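Local atomic coordinates of PvdO (Pseudomonas aeruginosa, PDB entry 5HHA), a protein that takes part in chromophore maturation in the periplasm, binds calcium and belongs to the family of formylglycine-generating enzymes, whose oxidase activity it is only tentatively assigned. Residues Arg148-Gly160 / Glu219-Gly231. Numbering follows the deposited sequence.
Sequences RYRMLSEAEREYG and EWVADCWHDHYNG
Arg157 of helix 154-160 and Glu219 of strand 219-221 form a buried salt bridge in the formylglycine-generating-enzyme-type fold of PvdO, where the first turns of a helix face a strand of the mixed sheet through their side chains. The arginine grips side-on: NE donates to Glu219 OE1 at 3.0 Å. NH2 donates to Glu219 OE2 at 2.9 Å. Both oxygens lie near the guanidinium plane but are approached from above the carboxylate, the two planes being 63° apart. The bend at chi2 (-72°) turns the arginine chain toward Glu219, its CB and CG resting on Val221 CG1. Glu219 OE2 has a second cationic partner in Arg281 of strand 278-285. Nearer the helix start, Ala222 N donates to Leu152 O, which also touches Val221 CB. Met151 bends at chi3 (85°), setting CE 3.6 Å from Trp220 CB while SD lies by Ala222 CA. Ser153 and Glu156 form a capping box, and Asp223 adds to this helix start: its OD1 accepts from Glu154 N at 2.8 Å, while a water links its OD2 to Ala155 N. A second water donates to both Asp223 OD2 and Glu154 OE1, probably easing the closeness of the carboxylates; Arg250 and Arg266 pair with Glu154 OE2. Farther along, Tyr229 OH stands 3.8 Å from Glu158 OE1, which pairs with Arg250; a water in the ring plane, at its edge, accepts from Tyr229 OH at 2.6 Å and donates to Glu158 OE1 at 2.7 Å.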
loop_
_atom_site.group_PDB
_atom_site.type_symbol
_atom_site.label_atom_id
_atom_site.label_comp_id
_atom_site.label_asym_id
_atom_site.label_seq_id
_atom_site.Cartn_x
_atom_site.Cartn_y
_atom_site.Cartn_z
ATOM N N ARG A 148 -7.293 -17.090 4.222
ATOM C CA ARG A 148 -7.000 -16.133 5.284
ATOM C C ARG A 148 -6.449 -14.827 4.715
ATOM O O ARG A 148 -5.253 -14.700 4.489
ATOM C CB ARG A 148 -6.026 -16.751 6.297
ATOM C CG ARG A 148 -6.536 -18.085 6.849
ATOM C CD ARG A 148 -5.735 -18.591 8.044
ATOM N NE ARG A 148 -4.305 -18.697 7.769
ATOM C CZ ARG A 148 -3.673 -19.811 7.409
ATOM N NH1 ARG A 148 -4.338 -20.952 7.271
ATOM N NH2 ARG A 148 -2.363 -19.782 7.192
ATOM N N TYR A 149 -7.347 -13.873 4.471
ATOM C CA TYR A 149 -6.969 -12.534 4.025
ATOM C C TYR A 149 -6.883 -11.589 5.215
ATOM O O TYR A 149 -7.560 -11.744 6.223
ATOM C CB TYR A 149 -7.968 -11.986 3.001
ATOM C CG TYR A 149 -7.789 -12.545 1.619
ATOM C CD1 TYR A 149 -8.433 -13.728 1.229
ATOM C CD2 TYR A 149 -6.988 -11.911 0.677
ATOM C CE1 TYR A 149 -8.259 -14.247 -0.029
ATOM C CE2 TYR A 149 -6.818 -12.427 -0.597
ATOM C CZ TYR A 149 -7.460 -13.593 -0.948
ATOM O OH TYR A 149 -7.258 -14.069 -2.211
ATOM N N ARG A 150 -6.027 -10.573 5.099
ATOM C CA ARG A 150 -5.769 -9.650 6.185
ATOM C C ARG A 150 -5.064 -8.406 5.642
ATOM O O ARG A 150 -4.634 -8.395 4.506
ATOM C CB ARG A 150 -4.887 -10.313 7.250
ATOM C CG ARG A 150 -3.592 -10.810 6.692
ATOM C CD ARG A 150 -2.624 -11.203 7.798
ATOM N NE ARG A 150 -1.453 -11.903 7.279
ATOM C CZ ARG A 150 -0.386 -11.316 6.746
ATOM N NH1 ARG A 150 -0.296 -9.997 6.685
ATOM N NH2 ARG A 150 0.628 -12.049 6.317
ATOM N N MET A 151 -4.898 -7.402 6.496
ATOM C CA MET A 151 -4.022 -6.270 6.174
ATOM C C MET A 151 -2.572 -6.715 6.054
ATOM O O MET A 151 -2.153 -7.659 6.749
ATOM C CB MET A 151 -4.092 -5.226 7.284
ATOM C CG MET A 151 -5.466 -4.608 7.449
ATOM S SD MET A 151 -5.481 -3.291 8.687
ATOM C CE MET A 151 -4.969 -1.997 7.644
ATOM N N LEU A 152 -1.783 -5.979 5.268
ATOM C CA LEU A 152 -0.332 -6.080 5.325
ATOM C C LEU A 152 0.186 -5.464 6.615
ATOM O O LEU A 152 -0.380 -4.521 7.148
ATOM C CB LEU A 152 0.291 -5.293 4.169
ATOM C CG LEU A 152 0.349 -6.019 2.843
ATOM C CD1 LEU A 152 -1.022 -6.244 2.276
ATOM C CD2 LEU A 152 1.189 -5.221 1.892
ATOM N N SER A 153 1.307 -5.990 7.102
ATOM C CA SER A 153 2.097 -5.291 8.085
ATOM C C SER A 153 2.996 -4.268 7.380
ATOM O O SER A 153 3.262 -4.359 6.180
ATOM C CB SER A 153 2.945 -6.242 8.927
ATOM O OG SER A 153 4.009 -6.742 8.142
ATOM N N GLU A 154 3.485 -3.310 8.150
ATOM C CA GLU A 154 4.377 -2.288 7.602
ATOM C C GLU A 154 5.622 -2.935 7.012
ATOM O O GLU A 154 6.109 -2.548 5.950
ATOM C CB GLU A 154 4.749 -1.265 8.669
ATOM C CG GLU A 154 5.469 -0.057 8.082
ATOM C CD GLU A 154 5.860 1.035 9.049
ATOM O OE1 GLU A 154 5.720 0.861 10.272
ATOM O OE2 GLU A 154 6.269 2.106 8.535
ATOM N N ALA A 155 6.157 -3.927 7.719
ATOM C CA ALA A 155 7.341 -4.623 7.227
ATOM C C ALA A 155 7.076 -5.341 5.906
ATOM O O ALA A 155 7.889 -5.312 4.975
ATOM C CB ALA A 155 7.813 -5.615 8.279
ATOM N N GLU A 156 5.926 -6.015 5.796
ATOM C CA GLU A 156 5.558 -6.681 4.544
ATOM C C GLU A 156 5.464 -5.679 3.405
ATOM O O GLU A 156 5.871 -5.946 2.288
ATOM C CB GLU A 156 4.218 -7.409 4.674
ATOM C CG GLU A 156 4.286 -8.673 5.503
ATOM C CD GLU A 156 2.930 -9.247 5.867
ATOM O OE1 GLU A 156 1.899 -8.568 5.718
ATOM O OE2 GLU A 156 2.921 -10.411 6.332
ATOM N N ARG A 157 4.912 -4.508 3.708
ATOM C CA ARG A 157 4.734 -3.492 2.687
ATOM C C ARG A 157 6.101 -2.985 2.193
ATOM O O ARG A 157 6.338 -2.891 0.979
ATOM C CB ARG A 157 3.829 -2.371 3.194
ATOM C CG ARG A 157 3.053 -1.619 2.114
ATOM C CD ARG A 157 3.909 -0.699 1.251
ATOM N NE ARG A 157 3.070 0.035 0.305
ATOM C CZ ARG A 157 3.528 0.914 -0.574
ATOM N NH1 ARG A 157 4.790 1.304 -0.530
ATOM N NH2 ARG A 157 2.709 1.421 -1.473
ATOM N N GLU A 158 7.007 -2.668 3.108
ATOM C CA GLU A 158 8.328 -2.204 2.653
ATOM C C GLU A 158 9.070 -3.318 1.907
ATOM O O GLU A 158 9.723 -3.069 0.913
ATOM C CB GLU A 158 9.177 -1.658 3.795
ATOM C CG GLU A 158 10.478 -0.993 3.271
ATOM C CD GLU A 158 11.268 -0.208 4.303
ATOM O OE1 GLU A 158 10.669 0.568 5.064
ATOM O OE2 GLU A 158 12.516 -0.373 4.297
ATOM N N TYR A 159 8.944 -4.554 2.383
ATOM C CA TYR A 159 9.573 -5.706 1.724
ATOM C C TYR A 159 9.103 -5.799 0.281
ATOM O O TYR A 159 9.870 -5.986 -0.649
ATOM C CB TYR A 159 9.193 -6.962 2.475
ATOM C CG TYR A 159 9.754 -8.276 1.982
ATOM C CD1 TYR A 159 11.130 -8.503 1.967
ATOM C CD2 TYR A 159 8.911 -9.336 1.653
ATOM C CE1 TYR A 159 11.645 -9.743 1.607
ATOM C CE2 TYR A 159 9.422 -10.571 1.270
ATOM C CZ TYR A 159 10.788 -10.761 1.283
ATOM O OH TYR A 159 11.371 -11.981 0.958
ATOM N N GLY A 160 7.797 -5.689 0.104
ATOM C CA GLY A 160 7.164 -5.805 -1.198
ATOM C C GLY A 160 7.458 -4.644 -2.115
ATOM O O GLY A 160 7.537 -4.813 -3.338
ATOM N N GLU A 219 -1.407 3.646 1.454
ATOM C CA GLU A 219 -2.074 2.401 1.783
ATOM C C GLU A 219 -2.106 2.198 3.276
ATOM O O GLU A 219 -1.079 2.336 3.955
ATOM C CB GLU A 219 -1.321 1.210 1.210
ATOM C CG GLU A 219 -1.291 1.175 -0.308
ATOM C CD GLU A 219 -0.266 0.209 -0.844
ATOM O OE1 GLU A 219 0.178 -0.687 -0.085
ATOM O OE2 GLU A 219 0.091 0.326 -2.040
ATOM N N TRP A 220 -3.257 1.782 3.797
ATOM C CA TRP A 220 -3.309 1.313 5.163
ATOM C C TRP A 220 -2.438 0.067 5.352
ATOM O O TRP A 220 -2.411 -0.814 4.489
ATOM C CB TRP A 220 -4.735 0.913 5.538
ATOM C CG TRP A 220 -5.708 2.033 5.570
ATOM C CD1 TRP A 220 -6.692 2.260 4.660
ATOM C CD2 TRP A 220 -5.812 3.082 6.554
ATOM N NE1 TRP A 220 -7.411 3.374 5.023
ATOM C CE2 TRP A 220 -6.886 3.902 6.167
ATOM C CE3 TRP A 220 -5.095 3.417 7.707
ATOM C CZ2 TRP A 220 -7.282 5.009 6.901
ATOM C CZ3 TRP A 220 -5.491 4.522 8.433
ATOM C CH2 TRP A 220 -6.569 5.313 8.019
ATOM N N VAL A 221 -1.756 0.010 6.496
ATOM C CA VAL A 221 -1.165 -1.232 7.004
ATOM C C VAL A 221 -1.633 -1.386 8.453
ATOM O O VAL A 221 -2.194 -0.476 9.035
ATOM C CB VAL A 221 0.375 -1.278 6.876
ATOM C CG1 VAL A 221 0.791 -1.141 5.411
ATOM C CG2 VAL A 221 1.020 -0.200 7.703
ATOM N N ALA A 222 -1.376 -2.547 9.060
ATOM C CA ALA A 222 -2.005 -2.863 10.335
ATOM C C ALA A 222 -1.387 -2.109 11.503
ATOM O O ALA A 222 -2.063 -1.835 12.492
ATOM C CB ALA A 222 -1.938 -4.357 10.630
ATOM N N ASP A 223 -0.085 -1.830 11.429
ATOM C CA ASP A 223 0.708 -1.420 12.575
ATOM C C ASP A 223 0.214 -0.148 13.223
ATOM O O ASP A 223 -0.189 0.804 12.552
ATOM C CB ASP A 223 2.178 -1.177 12.179
ATOM C CG ASP A 223 2.817 -2.367 11.510
ATOM O OD1 ASP A 223 2.207 -2.946 10.595
ATOM O OD2 ASP A 223 3.960 -2.716 11.906
ATOM N N CYS A 224 0.314 -0.109 14.546
ATOM C CA CYS A 224 0.189 1.142 15.269
ATOM C C CYS A 224 1.409 2.010 15.035
ATOM O O CYS A 224 2.465 1.521 14.724
ATOM C CB CYS A 224 0.001 0.886 16.761
ATOM S SG CYS A 224 -1.575 0.023 17.056
ATOM N N TRP A 225 1.235 3.309 15.199
ATOM C CA TRP A 225 2.302 4.260 14.905
ATOM C C TRP A 225 3.423 4.230 15.941
ATOM O O TRP A 225 3.182 4.177 17.166
ATOM C CB TRP A 225 1.721 5.681 14.864
ATOM C CG TRP A 225 2.787 6.740 14.776
ATOM C CD1 TRP A 225 3.568 7.012 13.706
ATOM C CD2 TRP A 225 3.180 7.656 15.804
ATOM N NE1 TRP A 225 4.433 8.036 13.991
ATOM C CE2 TRP A 225 4.215 8.451 15.278
ATOM C CE3 TRP A 225 2.757 7.873 17.119
ATOM C CZ2 TRP A 225 4.844 9.454 16.019
ATOM C CZ3 TRP A 225 3.383 8.871 17.864
ATOM C CH2 TRP A 225 4.408 9.656 17.307
ATOM N N HIS A 226 4.662 4.289 15.447
ATOM C CA HIS A 226 5.844 4.527 16.268
ATOM C C HIS A 226 6.732 5.458 15.492
ATOM O O HIS A 226 6.822 5.392 14.268
ATOM C CB HIS A 226 6.604 3.218 16.607
ATOM C CG HIS A 226 5.744 2.184 17.253
ATOM N ND1 HIS A 226 4.910 1.366 16.539
ATOM C CD2 HIS A 226 5.596 1.825 18.553
ATOM C CE1 HIS A 226 4.233 0.587 17.360
ATOM N NE2 HIS A 226 4.654 0.829 18.590
ATOM N N ASP A 227 7.425 6.306 16.237
ATOM C CA ASP A 227 8.225 7.388 15.687
ATOM C C ASP A 227 9.680 6.988 15.357
ATOM O O ASP A 227 10.557 7.860 15.212
ATOM C CB ASP A 227 8.211 8.517 16.731
ATOM C CG ASP A 227 8.636 9.839 16.181
ATOM O OD1 ASP A 227 8.418 10.120 14.977
ATOM O OD2 ASP A 227 9.161 10.631 16.991
ATOM N N HIS A 228 9.921 5.695 15.190
ATOM C CA HIS A 228 11.262 5.136 15.075
ATOM C C HIS A 228 11.082 3.633 14.942
ATOM O O HIS A 228 9.950 3.128 14.934
ATOM C CB HIS A 228 12.029 5.472 16.357
ATOM C CG HIS A 228 11.347 4.920 17.558
ATOM N ND1 HIS A 228 10.528 5.668 18.382
ATOM C CD2 HIS A 228 11.265 3.649 18.002
ATOM C CE1 HIS A 228 10.006 4.878 19.306
ATOM N NE2 HIS A 228 10.430 3.648 19.090
ATOM N N TYR A 229 12.191 2.912 14.879
ATOM C CA TYR A 229 12.164 1.449 14.849
ATOM C C TYR A 229 12.824 0.785 16.087
ATOM O O TYR A 229 13.182 -0.381 16.032
ATOM C CB TYR A 229 12.859 0.936 13.600
ATOM C CG TYR A 229 12.098 1.195 12.312
ATOM C CD1 TYR A 229 10.782 0.728 12.125
ATOM C CD2 TYR A 229 12.711 1.846 11.248
ATOM C CE1 TYR A 229 10.112 0.917 10.926
ATOM C CE2 TYR A 229 12.038 2.023 10.039
ATOM C CZ TYR A 229 10.752 1.550 9.881
ATOM O OH TYR A 229 10.083 1.720 8.686
ATOM N N ASN A 230 13.020 1.544 17.154
ATOM C CA ASN A 230 13.560 0.968 18.388
ATOM C C ASN A 230 12.548 0.024 19.011
ATOM O O ASN A 230 11.479 0.435 19.410
ATOM C CB ASN A 230 13.977 2.075 19.345
ATOM C CG ASN A 230 15.043 2.973 18.745
ATOM O OD1 ASN A 230 16.054 2.504 18.244
ATOM N ND2 ASN A 230 14.792 4.263 18.758
ATOM N N GLY A 231 12.886 -1.260 19.037
ATOM C CA GLY A 231 11.980 -2.271 19.556
ATOM C C GLY A 231 11.036 -2.842 18.515
ATOM O O GLY A 231 10.112 -3.584 18.859
HETATM O O HOH W 1 -3.258 -3.601 4.318
HETATM O O HOH W 2 5.926 -0.834 12.327
HETATM O O HOH W 3 5.569 -4.490 10.624
HETATM O O HOH W 4 11.485 2.629 6.637
#